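Local coordinates for protein yahD a copper inducible hydrolase (Lactococcus lactis subsp. lactis, PDB 3OG9), which probably acts as a hydrolase of the alpha/beta hydrolase fold, is induced by copper and can bind D-malate, at residues 76-79 and 80-84; 99-102 and 103-106; 166-169 and 170-174; 187-190 and 191-194. All coordinates share one frame; numbering follows the deposited sequence.

Contact 1: 76-79 and 80-84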
ATOM      1  N   LEU A  76      12.654   8.223   8.594  1.00  8.83           N
ATOM      2  CA  LEU A  76      11.872   9.129   7.775  1.00  9.85           C
ATOM      3  C   LEU A  76      12.653   9.734   6.619  1.00  9.72           C
ATOM      4  O   LEU A  76      12.064  10.025   5.569  1.00 10.76           O
ATOM      5  CB  LEU A  76      11.216  10.215   8.638  1.00 10.58           C
ATOM      6  CG  LEU A  76      10.315   9.674   9.761  1.00 11.49           C
ATOM      7  CD1 LEU A  76       9.695  10.823  10.537  1.00 13.92           C
ATOM      8  CD2 LEU A  76       9.244   8.684   9.264  1.00 14.52           C
ATOM      9  N   GLU A  77      13.964   9.909   6.776  1.00  9.68           N
ATOM     10  CA  GLU A  77      14.772  10.324   5.623  1.00 10.08           C
ATOM     11  C   GLU A  77      14.758   9.258   4.523  1.00  9.20           C
ATOM     12  O   GLU A  77      14.585   9.580   3.338  1.00  8.85           O
ATOM     13  CB  GLU A  77      16.195  10.694   6.034  1.00 11.43           C
ATOM     14  CG  GLU A  77      16.268  12.104   6.669  1.00 12.39           C
ATOM     15  CD  GLU A  77      17.703  12.616   6.895  0.50 10.98           C
ATOM     16  OE1 GLU A  77      18.676  11.994   6.410  0.50 11.18           O
ATOM     17  OE2 GLU A  77      17.844  13.655   7.572  0.50 12.27           O
ATOM     18  N   SER A  78      14.920   7.999   4.924  1.00  8.31           N
ATOM     19  CA  SER A  78      14.848   6.878   3.991  1.00  7.85           C
ATOM     20  C   SER A  78      13.467   6.808   3.380  1.00  7.75           C
ATOM     21  O   SER A  78      13.356   6.646   2.170  1.00  7.82           O
ATOM     22  CB  SER A  78      15.193   5.553   4.669  1.00  7.80           C
ATOM     23  OG  SER A  78      15.072   4.444   3.787  1.00  8.71           O
ATOM     24  N   LEU A  79      12.433   6.913   4.214  1.00  7.45           N
ATOM     25  CA  LEU A  79      11.051   6.875   3.730  1.00  8.07           C
ATOM     26  C   LEU A  79      10.878   7.920   2.657  1.00  7.78           C
ATOM     27  O   LEU A  79      10.317   7.660   1.602  1.00  8.21           O
ATOM     28  CB  LEU A  79      10.034   7.068   4.883  1.00  7.17           C
ATOM     29  CG  LEU A  79       8.551   7.193   4.500  1.00  7.41           C
ATOM     30  CD1 LEU A  79       8.051   5.911   3.831  1.00  7.63           C
ATOM     31  CD2 LEU A  79       7.672   7.625   5.688  1.00  9.12           C
ATOM     32  N   ASP A  80      11.385   9.120   2.915  1.00  7.48           N
ATOM     33  CA  ASP A  80      11.212  10.215   1.946  1.00  8.92           C
ATOM     34  C   ASP A  80      11.978   9.924   0.647  1.00  8.57           C
ATOM     35  O   ASP A  80      11.416  10.064  -0.445  1.00  9.65           O
ATOM     36  CB  ASP A  80      11.643  11.553   2.580  1.00  8.75           C
ATOM     37  CG  ASP A  80      11.406  12.739   1.647  1.00 13.92           C
ATOM     38  OD1 ASP A  80      10.305  12.836   1.034  1.00 16.48           O
ATOM     39  OD2 ASP A  80      12.353  13.539   1.515  1.00 15.49           O
ATOM     40  N   GLU A  81      13.225   9.457   0.762  1.00  8.48           N
ATOM     41  CA  GLU A  81      14.041   9.168  -0.425  1.00  9.35           C
ATOM     42  C   GLU A  81      13.426   8.039  -1.276  1.00  8.66           C
ATOM     43  O   GLU A  81      13.353   8.136  -2.511  1.00  8.51           O
ATOM     44  CB  GLU A  81      15.482   8.825  -0.041  1.00  9.95           C
ATOM     45  CG  GLU A  81      16.248  10.019   0.523  1.00 15.60           C
ATOM     46  CD  GLU A  81      17.387   9.607   1.474  0.50 17.72           C
ATOM     47  OE1 GLU A  81      17.839   8.440   1.423  0.50 18.29           O
ATOM     48  OE2 GLU A  81      17.828  10.460   2.280  0.50 19.49           O
ATOM     49  N   GLU A  82      12.967   6.977  -0.611  1.00  8.66           N
ATOM     50  CA  GLU A  82      12.491   5.784  -1.342  1.00  8.93           C
ATOM     51  C   GLU A  82      11.128   6.043  -1.952  1.00  9.04           C
ATOM     52  O   GLU A  82      10.820   5.530  -3.043  1.00  8.58           O
ATOM     53  CB  GLU A  82      12.439   4.550  -0.447  1.00  9.33           C
ATOM     54  CG  GLU A  82      13.825   4.078   0.012  1.00 11.28           C
ATOM     55  CD  GLU A  82      14.726   3.713  -1.162  1.00 15.47           C
ATOM     56  OE1 GLU A  82      14.308   2.966  -2.081  1.00 16.20           O
ATOM     57  OE2 GLU A  82      15.866   4.211  -1.181  1.00 18.99           O
ATOM     58  N   THR A  83      10.319   6.855  -1.281  1.00  8.28           N
ATOM     59  CA  THR A  83       9.028   7.215  -1.891  1.00  8.95           C
ATOM     60  C   THR A  83       9.174   8.166  -3.102  1.00  9.28           C
ATOM     61  O   THR A  83       8.379   8.091  -4.036  1.00  7.72           O
ATOM     62  CB  THR A  83       7.986   7.709  -0.904  1.00  9.46           C
ATOM     63  OG1 THR A  83       8.471   8.845  -0.185  1.00  8.73           O
ATOM     64  CG2 THR A  83       7.585   6.562   0.081  1.00  9.26           C
ATOM     65  N   ASP A  84      10.200   9.013  -3.105  1.00  9.89           N
ATOM     66  CA  ASP A  84      10.522   9.808  -4.320  1.00  9.98           C
ATOM     67  C   ASP A  84      10.927   8.866  -5.433  1.00  9.69           C
ATOM     68  O   ASP A  84      10.477   8.999  -6.590  1.00  8.70           O
ATOM     69  CB  ASP A  84      11.638  10.808  -4.073  1.00 10.86           C
ATOM     70  CG  ASP A  84      11.170  12.045  -3.320  1.00 12.95           C
ATOM     71  OD1 ASP A  84       9.962  12.212  -3.068  1.00 16.32           O
ATOM     72  OD2 ASP A  84      12.041  12.833  -2.954  1.00 16.68           O
TER
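L79 and T83 sit one turn apart on helix 76-97 of the alpha/beta hydrolase fold. Their side chains meet at a slant, with methyl CD1 of L79 3.8 Å from methyl CG2 of T83. The first torsion of T83 (58°) puts OG1 between its own backbone N and carbonyl carbon. CG2 then lies opposite the carbonyl carbon and can reach the leucine. L79 accepts the backbone bond from T83 N at its O, 3.0 Å away. Beyond this pair L79 and T83 pack on helix 111-121, at N118, V115 and M119, and L79 also on F61. This is therefore the inward side of the helix.

S78 and E82 form the next i to i+4 pair round the helix. S78 OG lies 4.0 Å from CG of E82, whose chain bends after CG. The polar ends go different ways: S78 OG is hydrogen-bonded to the backbone N of K62, and E82 makes a salt bridge to R51. On the outer side E81 reaches back along the helix beside E77. Its chain is extended, and its CG lies 3.3 Å from the backbone O of E77. The two carboxylates approach to 4.5 Å between E77 OE1 and E81 OE2. Both residues are exposed, so solvent probably screens this like-charge pair. Further round, OD1 of D80 and OD1 of D84 each make a salt bridge to NZ of K124, which is also hydrogen-bonded to OG1 of T83, and that OG1 lies 2.8 Å from the backbone O of L79.

Contact 2: 99-102 and 103-106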
ATOM      1  N   LEU A  99       0.280   2.307 -18.955  1.00 17.16           N
ATOM      2  CA  LEU A  99      -0.684   2.289 -17.869  1.00 16.03           C
ATOM      3  C   LEU A  99      -0.966   3.734 -17.482  1.00 16.15           C
ATOM      4  O   LEU A  99      -0.113   4.602 -17.633  1.00 16.51           O
ATOM      5  CB  LEU A  99      -0.114   1.506 -16.671  1.00 15.80           C
ATOM      6  CG  LEU A  99       0.564   0.156 -16.984  1.00 15.28           C
ATOM      7  CD1 LEU A  99       1.129  -0.535 -15.709  1.00 13.48           C
ATOM      8  CD2 LEU A  99      -0.405  -0.769 -17.708  1.00 13.93           C
ATOM      9  N   ASP A 100      -2.179   3.976 -17.001  1.00 16.08           N
ATOM     10  CA  ASP A 100      -2.620   5.282 -16.506  1.00 16.40           C
ATOM     11  C   ASP A 100      -2.553   5.318 -14.977  1.00 14.83           C
ATOM     12  O   ASP A 100      -3.305   4.619 -14.313  1.00 13.08           O
ATOM     13  CB  ASP A 100      -4.060   5.500 -16.940  1.00 16.70           C
ATOM     14  CG  ASP A 100      -4.179   5.705 -18.432  1.00 21.47           C
ATOM     15  OD1 ASP A 100      -3.245   6.312 -19.020  1.00 26.09           O
ATOM     16  OD2 ASP A 100      -5.191   5.250 -19.004  1.00 25.97           O
ATOM     17  N   VAL A 101      -1.644   6.133 -14.452  1.00 14.46           N
ATOM     18  CA  VAL A 101      -1.410   6.237 -13.016  1.00 14.39           C
ATOM     19  C   VAL A 101      -2.670   6.739 -12.299  1.00 14.13           C
ATOM     20  O   VAL A 101      -3.013   6.239 -11.220  1.00 13.68           O
ATOM     21  CB  VAL A 101      -0.179   7.120 -12.749  1.00 14.53           C
ATOM     22  CG1 VAL A 101      -0.006   7.393 -11.287  1.00 15.30           C
ATOM     23  CG2 VAL A 101       1.072   6.427 -13.302  1.00 15.55           C
ATOM     24  N   HIS A 102      -3.397   7.676 -12.915  1.00 13.35           N
ATOM     25  CA  HIS A 102      -4.623   8.197 -12.281  1.00 14.04           C
ATOM     26  C   HIS A 102      -5.736   7.132 -12.106  1.00 13.44           C
ATOM     27  O   HIS A 102      -6.715   7.372 -11.402  1.00 13.13           O
ATOM     28  CB  HIS A 102      -5.155   9.411 -13.052  1.00 14.14           C
ATOM     29  CG  HIS A 102      -5.799   9.048 -14.352  1.00 17.41           C
ATOM     30  ND1 HIS A 102      -5.088   8.898 -15.524  1.00 20.29           N
ATOM     31  CD2 HIS A 102      -7.088   8.771 -14.656  1.00 19.54           C
ATOM     32  CE1 HIS A 102      -5.913   8.542 -16.490  1.00 20.27           C
ATOM     33  NE2 HIS A 102      -7.131   8.462 -15.988  1.00 17.80           N
ATOM     34  N   LYS A 103      -5.609   5.995 -12.791  1.00 12.96           N
ATOM     35  CA  LYS A 103      -6.583   4.904 -12.667  1.00 13.97           C
ATOM     36  C   LYS A 103      -6.093   3.825 -11.698  1.00 12.46           C
ATOM     37  O   LYS A 103      -6.825   2.893 -11.369  1.00 11.32           O
ATOM     38  CB  LYS A 103      -6.835   4.233 -14.018  1.00 14.30           C
ATOM     39  CG  LYS A 103      -7.466   5.127 -15.086  1.00 18.33           C
ATOM     40  CD  LYS A 103      -7.782   4.327 -16.390  1.00 18.09           C
ATOM     41  CE  LYS A 103      -8.898   3.279 -16.196  1.00 24.77           C
ATOM     42  NZ  LYS A 103      -9.082   2.336 -17.380  1.00 25.10           N
ATOM     43  N   MET A 104      -4.842   3.956 -11.267  1.00 10.91           N
ATOM     44  CA  MET A 104      -4.167   2.934 -10.491  1.00 10.71           C
ATOM     45  C   MET A 104      -4.813   2.623  -9.130  1.00  8.28           C
ATOM     46  O   MET A 104      -5.227   3.517  -8.368  1.00  7.68           O
ATOM     47  CB  MET A 104      -2.695   3.332 -10.334  1.00 10.41           C
ATOM     48  CG  MET A 104      -1.754   2.196 -10.136  1.00 13.18           C
ATOM     49  SD  MET A 104      -0.054   2.758 -10.561  1.00 16.02           S
ATOM     50  CE  MET A 104       0.188   2.235 -12.254  1.00 13.99           C
ATOM     51  N   ILE A 105      -4.893   1.324  -8.847  1.00  7.31           N
ATOM     52  CA  ILE A 105      -5.397   0.817  -7.577  1.00  7.00           C
ATOM     53  C   ILE A 105      -4.184   0.208  -6.883  1.00  6.33           C
ATOM     54  O   ILE A 105      -3.626  -0.760  -7.370  1.00  5.80           O
ATOM     55  CB  ILE A 105      -6.456  -0.244  -7.770  1.00  6.54           C
ATOM     56  CG1 ILE A 105      -7.679   0.318  -8.514  1.00  7.55           C
ATOM     57  CG2 ILE A 105      -6.917  -0.844  -6.401  1.00  7.97           C
ATOM     58  CD1 ILE A 105      -8.552  -0.844  -9.073  1.00  9.55           C
ATOM     59  N   ALA A 106      -3.764   0.808  -5.776  1.00  6.46           N
ATOM     60  CA  ALA A 106      -2.660   0.251  -4.988  1.00  5.63           C
ATOM     61  C   ALA A 106      -3.197  -0.807  -4.083  1.00  5.86           C
ATOM     62  O   ALA A 106      -4.230  -0.600  -3.417  1.00  5.79           O
ATOM     63  CB  ALA A 106      -1.944   1.334  -4.145  1.00  6.58           C
TER
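H102 has its CG between its own backbone N and carbonyl carbon (chi1 74°), and K103 has its CG opposite the carbonyl carbon (chi1 -64°). These torsions bring the imidazole and the lysine chain side by side, pointing the same way. CG of K103 stands over one face of the H102 ring, 3.8 Å from its centroid and 29° off the normal. This is a CH-pi contact. The backbone N of K103 lies over the same face and is 3.4 Å from CG of H102.

D100 also runs alongside K103. CB of D100 lies 3.9 Å from CD of K103, and OD2 comes up beside the same carbon. The lysine bends at chi3, and its NZ stays 5.1 Å from OD2 of D100. That is too far for a salt bridge, although the charges may still attract each other weakly.

The backbone makes a short 3-10 turn. K103 N donates to D100 O at 3.1 Å, and M104 N donates to V101 O at 2.9 Å. M104 then folds back on the apolar side. Its CE reaches CG2 of V101 at 4.4 Å and also approaches CB of L99.

The turn joins helix 76-97 to strand 105-109. V101 and M104 pack on V90 of that helix, and V101 and L99 pack on A94. M104 also touches L20 of strand 19-22. From I105 onward the chain pairs with its neighbours in the central sheet, strands 19-22 and 129-133.

Contact 3: 166-169 and 170-174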
ATOM      1  N   LYS A 166      -4.124   3.078  18.673  1.00 13.99           N
ATOM      2  CA  LYS A 166      -4.050   4.538  18.537  1.00 13.54           C
ATOM      3  C   LYS A 166      -3.469   4.880  17.189  1.00 11.70           C
ATOM      4  O   LYS A 166      -3.914   5.825  16.529  1.00 10.79           O
ATOM      5  CB  LYS A 166      -3.208   5.183  19.654  1.00 13.20           C
ATOM      6  CG  LYS A 166      -3.011   6.735  19.476  1.00 16.00           C
ATOM      7  CD  LYS A 166      -2.861   7.478  20.806  1.00 19.50           C
ATOM      8  CE  LYS A 166      -1.460   7.363  21.382  1.00 25.78           C
ATOM      9  NZ  LYS A 166      -1.430   7.850  22.811  1.00 29.14           N
ATOM     10  N   ASN A 167      -2.436   4.140  16.800  1.00 10.96           N
ATOM     11  CA  ASN A 167      -1.808   4.370  15.509  1.00 10.73           C
ATOM     12  C   ASN A 167      -2.799   4.176  14.361  1.00 10.46           C
ATOM     13  O   ASN A 167      -2.897   5.029  13.467  1.00 10.27           O
ATOM     14  CB  ASN A 167      -0.580   3.469  15.300  1.00 11.22           C
ATOM     15  CG  ASN A 167       0.069   3.718  13.937  1.00 10.94           C
ATOM     16  OD1 ASN A 167      -0.592   3.589  12.898  1.00 12.02           O
ATOM     17  ND2 ASN A 167       1.320   4.150  13.940  1.00 10.16           N
ATOM     18  N   PHE A 168      -3.518   3.047  14.354  1.00 10.02           N
ATOM     19  CA  PHE A 168      -4.554   2.852  13.332  1.00  9.08           C
ATOM     20  C   PHE A 168      -5.645   3.951  13.340  1.00  8.85           C
ATOM     21  O   PHE A 168      -6.064   4.395  12.282  1.00  8.74           O
ATOM     22  CB  PHE A 168      -5.147   1.438  13.400  1.00  9.24           C
ATOM     23  CG  PHE A 168      -6.004   1.083  12.190  1.00  9.50           C
ATOM     24  CD1 PHE A 168      -5.411   0.845  10.933  1.00  7.95           C
ATOM     25  CD2 PHE A 168      -7.408   1.012  12.311  1.00 10.72           C
ATOM     26  CE1 PHE A 168      -6.214   0.529   9.792  1.00  6.13           C
ATOM     27  CE2 PHE A 168      -8.229   0.704  11.176  1.00  8.20           C
ATOM     28  CZ  PHE A 168      -7.635   0.477   9.921  1.00  6.71           C
ATOM     29  N   GLY A 169      -6.060   4.415  14.527  1.00  8.66           N
ATOM     30  CA  GLY A 169      -6.954   5.598  14.646  1.00  8.09           C
ATOM     31  C   GLY A 169      -6.427   6.863  13.981  1.00  7.84           C
ATOM     32  O   GLY A 169      -7.193   7.668  13.391  1.00  7.44           O
ATOM     33  N   ASP A 170      -5.119   7.083  14.101  1.00  8.59           N
ATOM     34  CA  ASP A 170      -4.473   8.227  13.454  1.00  9.24           C
ATOM     35  C   ASP A 170      -4.428   8.077  11.944  1.00  8.69           C
ATOM     36  O   ASP A 170      -4.621   9.053  11.217  1.00  9.85           O
ATOM     37  CB  ASP A 170      -3.055   8.492  14.014  1.00  9.27           C
ATOM     38  CG  ASP A 170      -3.066   9.258  15.363  1.00 14.39           C
ATOM     39  OD1 ASP A 170      -3.970  10.121  15.623  1.00 18.87           O
ATOM     40  OD2 ASP A 170      -2.139   9.021  16.175  1.00 17.31           O
ATOM     41  N   LEU A 171      -4.142   6.871  11.457  1.00  8.29           N
ATOM     42  CA  LEU A 171      -4.202   6.629  10.017  1.00  7.45           C
ATOM     43  C   LEU A 171      -5.610   6.894   9.439  1.00  6.45           C
ATOM     44  O   LEU A 171      -5.746   7.552   8.423  1.00  5.78           O
ATOM     45  CB  LEU A 171      -3.770   5.185   9.694  1.00  7.10           C
ATOM     46  CG  LEU A 171      -3.979   4.782   8.227  1.00  8.36           C
ATOM     47  CD1 LEU A 171      -3.006   5.572   7.322  1.00  6.06           C
ATOM     48  CD2 LEU A 171      -3.762   3.266   8.092  1.00  5.94           C
ATOM     49  N   LYS A 172      -6.635   6.355  10.084  1.00  6.97           N
ATOM     50  CA  LYS A 172      -8.015   6.541   9.609  1.00  7.37           C
ATOM     51  C   LYS A 172      -8.366   8.048   9.637  1.00  8.35           C
ATOM     52  O   LYS A 172      -8.936   8.617   8.684  1.00  7.45           O
ATOM     53  CB  LYS A 172      -8.958   5.775  10.539  1.00  8.09           C
ATOM     54  CG  LYS A 172      -9.014   4.282  10.322  1.00  8.25           C
ATOM     55  CD  LYS A 172     -10.204   3.718  11.141  1.00 11.82           C
ATOM     56  CE  LYS A 172     -10.038   3.911  12.645  1.00  9.97           C
ATOM     57  NZ  LYS A 172     -11.243   3.367  13.337  1.00 12.85           N
ATOM     58  N   GLY A 173      -7.987   8.678  10.739  1.00  8.97           N
ATOM     59  CA  GLY A 173      -8.210  10.123  10.937  1.00  9.89           C
ATOM     60  C   GLY A 173      -7.531  10.959   9.867  1.00  9.86           C
ATOM     61  O   GLY A 173      -8.139  11.880   9.321  1.00  9.31           O
ATOM     62  N   ASP A 174      -6.261  10.672   9.556  1.00  9.71           N
ATOM     63  CA  ASP A 174      -5.580  11.409   8.478  1.00  9.47           C
ATOM     64  C   ASP A 174      -6.301  11.244   7.153  1.00  9.72           C
ATOM     65  O   ASP A 174      -6.501  12.215   6.437  1.00  9.77           O
ATOM     66  CB  ASP A 174      -4.111  10.982   8.317  1.00  9.29           C
ATOM     67  CG  ASP A 174      -3.211  11.499   9.470  1.00 13.97           C
ATOM     68  OD1 ASP A 174      -2.037  11.084   9.533  1.00 17.45           O
ATOM     69  OD2 ASP A 174      -3.662  12.331  10.281  1.00 16.67           O
TER
HETATM   70  O   HOH W   1      -5.645   8.165  17.265  1.00 15.51           O
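The side chains of K172 and F168, one helical turn apart, cross at about a right angle, and CG of K172 lies over one face of the ring. It is 4.2 Å from the ring centroid and 28° off the normal, in a CH-pi contact. CD of K172 is 3.6 Å from CE2 of F168. L171 adds its CD2, 4.0 Å from CE1 of the same ring. The phenyl group reaches both because its CG is anti to the backbone N (chi1 -168°).

The helical backbone sets these positions. K172 N donates to F168 O at 3.0 Å, and L171 N donates to N167 O. On the outer side, a water donates to K166 O at 3.0 Å and, weakly, to OD1 of D170.

Helix 165-177 is the crossover of a beta-alpha-beta unit. F168 stacks on Y156, and F168 and K172 both pack on L154 and I184 of strands 151-156 and 181-186. N167 is anchored by its OD1 to Q137 N.

The lysine thus contributes through its carbon chain. The contact is a CH-pi and apolar one made by the lysine's methylenes, so dispersion is probably its main part.

Contact 4: 187-190 and 191-194. Unlike the reference sequence in segment 191-194: T194 (reference Met). With MLT (D-malate), chain C.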
ATOM      1  N   SER A 187     -10.027  -8.153  10.879  1.00 10.97           N
ATOM      2  CA  SER A 187      -9.603  -9.575  10.835  1.00 10.60           C
ATOM      3  C   SER A 187      -9.222 -10.065  12.242  1.00 11.09           C
ATOM      4  O   SER A 187      -9.193  -9.276  13.173  1.00 11.16           O
ATOM      5  CB  SER A 187      -8.445  -9.767   9.857  1.00 11.07           C
ATOM      6  OG  SER A 187      -7.289  -9.082  10.315  1.00  8.48           O
ATOM      7  N   SER A 188      -8.961 -11.360  12.396  0.50 11.48           N
ATOM      8  CA  SER A 188      -8.733 -11.929  13.737  0.50 12.28           C
ATOM      9  C   SER A 188      -7.433 -12.711  13.859  0.50 12.55           C
ATOM     10  O   SER A 188      -7.265 -13.502  14.795  0.50 12.88           O
ATOM     11  CB  SER A 188      -9.913 -12.835  14.154  0.50 12.42           C
ATOM     12  OG  SER A 188     -10.054 -13.909  13.245  0.50 12.07           O
ATOM     13  N   LEU A 189      -6.511 -12.500  12.930  1.00 13.01           N
ATOM     14  CA  LEU A 189      -5.229 -13.191  12.995  1.00 13.29           C
ATOM     15  C   LEU A 189      -4.013 -12.285  13.188  1.00 13.07           C
ATOM     16  O   LEU A 189      -2.969 -12.550  12.640  1.00 12.48           O
ATOM     17  CB  LEU A 189      -5.077 -14.183  11.837  1.00 13.84           C
ATOM     18  CG  LEU A 189      -5.764 -15.430  12.432  1.00 19.55           C
ATOM     19  CD1 LEU A 189      -7.014 -15.856  11.718  1.00 21.39           C
ATOM     20  CD2 LEU A 189      -4.849 -16.592  12.855  1.00 19.26           C
ATOM     21  N   GLY A 190      -4.149 -11.243  14.011  1.00 11.67           N
ATOM     22  CA  GLY A 190      -3.031 -10.324  14.191  1.00 11.67           C
ATOM     23  C   GLY A 190      -2.538  -9.742  12.869  1.00 11.06           C
ATOM     24  O   GLY A 190      -3.343  -9.443  12.018  1.00 10.83           O
ATOM     25  N   HIS A 191      -1.225  -9.624  12.696  1.00  9.78           N
ATOM     26  CA  HIS A 191      -0.642  -8.994  11.491  1.00 11.08           C
ATOM     27  C   HIS A 191      -0.777  -9.839  10.228  1.00 11.23           C
ATOM     28  O   HIS A 191      -0.511  -9.353   9.095  1.00 11.47           O
ATOM     29  CB  HIS A 191       0.849  -8.669  11.725  1.00 11.49           C
ATOM     30  CG  HIS A 191       1.376  -7.531  10.896  1.00 11.26           C
ATOM     31  ND1 HIS A 191       0.872  -6.254  10.976  1.00 14.24           N
ATOM     32  CD2 HIS A 191       2.406  -7.473  10.015  1.00 13.30           C
ATOM     33  CE1 HIS A 191       1.537  -5.465  10.149  1.00 14.27           C
ATOM     34  NE2 HIS A 191       2.474  -6.183   9.552  1.00 12.21           N
ATOM     35  N   GLN A 192      -1.171 -11.106  10.400  1.00 11.19           N
ATOM     36  CA  GLN A 192      -1.251 -12.030   9.257  1.00 10.93           C
ATOM     37  C   GLN A 192      -2.359 -11.677   8.257  1.00 11.05           C
ATOM     38  O   GLN A 192      -3.512 -11.468   8.648  1.00 10.65           O
ATOM     39  CB  GLN A 192      -1.520 -13.432   9.784  1.00 12.20           C
ATOM     40  CG  GLN A 192      -1.567 -14.537   8.742  1.00 13.33           C
ATOM     41  CD  GLN A 192      -1.460 -15.906   9.406  1.00 19.08           C
ATOM     42  OE1 GLN A 192      -2.468 -16.494   9.800  1.00 21.00           O
ATOM     43  NE2 GLN A 192      -0.226 -16.389   9.577  1.00 21.72           N
ATOM     44  N   LEU A 193      -2.028 -11.672   6.968  1.00 10.34           N
ATOM     45  CA  LEU A 193      -3.031 -11.513   5.917  1.00 10.18           C
ATOM     46  C   LEU A 193      -3.990 -12.730   5.848  1.00 10.25           C
ATOM     47  O   LEU A 193      -3.549 -13.881   5.729  1.00 11.37           O
ATOM     48  CB  LEU A 193      -2.340 -11.293   4.576  1.00  9.46           C
ATOM     49  CG  LEU A 193      -3.272 -10.990   3.388  1.00  9.57           C
ATOM     50  CD1 LEU A 193      -3.796  -9.581   3.582  1.00  8.25           C
ATOM     51  CD2 LEU A 193      -2.528 -11.127   2.049  1.00  9.27           C
ATOM     52  N   THR A 194      -5.299 -12.491   5.917  1.00  9.72           N
ATOM     53  CA  THR A 194      -6.253 -13.597   5.949  1.00  8.50           C
ATOM     54  C   THR A 194      -7.039 -13.715   4.656  1.00  8.86           C
ATOM     55  O   THR A 194      -7.248 -12.708   3.908  1.00  7.38           O
ATOM     56  CB  THR A 194      -7.301 -13.421   7.074  1.00  9.99           C
ATOM     57  OG1 THR A 194      -8.155 -12.343   6.699  1.00  7.48           O
ATOM     58  CG2 THR A 194      -6.642 -13.120   8.421  1.00 10.67           C
TER
HETATM   59  C1  MLT C 500       6.847  -1.034   8.419  1.00 18.36           C
HETATM   60  O1  MLT C 500       8.108  -1.045   8.421  1.00 16.02           O
HETATM   61  O2  MLT C 500       6.216  -0.587   7.431  1.00 13.79           O
HETATM   62  C2  MLT C 500       6.081  -1.539   9.622  1.00 21.36           C
HETATM   63  O3  MLT C 500       6.947  -1.921  10.676  1.00 24.21           O
HETATM   64  C3  MLT C 500       5.140  -2.686   9.251  1.00 22.27           C
HETATM   65  C4  MLT C 500       5.862  -3.945   8.832  1.00 25.72           C
HETATM   66  O4  MLT C 500       5.349  -5.035   9.166  1.00 28.98           O
HETATM   67  O5  MLT C 500       6.925  -3.963   8.156  1.00 22.41           O
HETATM   68  O   HOH W   2      -5.195 -10.775  10.697  1.00 10.10           O
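The flat amide of Q192 lies alongside L189, with OE1 3.9 Å from CD2 of L189. The imidazole of H191 leaves the same type II' beta turn, L189 to Q192, on the ligand side. Its NE2 makes a weak bond of 3.1 Å to O4 of D-malate, which meets the ring obliquely. NE2 is also bonded to OG of S110, and ND1 to OD2 of D160. This is consistent with the Ser-His-Asp triad of an alpha/beta hydrolase, with the histidine on the loop after the last strand. N111, N114, T25 and R59 also bind the malate.

Q192 N donates to L189 O at 3.2 Å and closes the turn. G190 takes the positive phi (56°) of this turn type.

A water ties the loop together from inside. It accepts from OG of S187 at 2.7 Å and donates to G190 O at 2.6 Å and to Q192 O at 2.7 Å. A weak bond comes from L189 N.

T194, a methionine in the reference sequence, is the N-cap of helix 195-208, and its OG1 bonds to E197 N. Its methyl CG2 turns back to the loop, 4.1 Å from CB of S187 and 3.9 Å from CB of L189.

How the contacts relate
Contact 4 reaches the bound D-malate directly, through H191. Contacts 1 and 3 lie in a second layer: L79 of contact 1 has its side chain about 8 Å from the ligand, and N167 of contact 3 about 9 Å. Both also approach the ligand-binding N114, with L79 about 7 Å and L171 about 6 Å from it between side chains. Contacts 3 and 4 lie nearest each other, their centres 18 Å apart, and strand 181-186 runs between them in the chain. Contact 2 is remote from the pocket, on the other side of the chain's centre from contact 4, with 27 Å between their centres. It follows contact 1 in sequence, at the far end of helix 76-97.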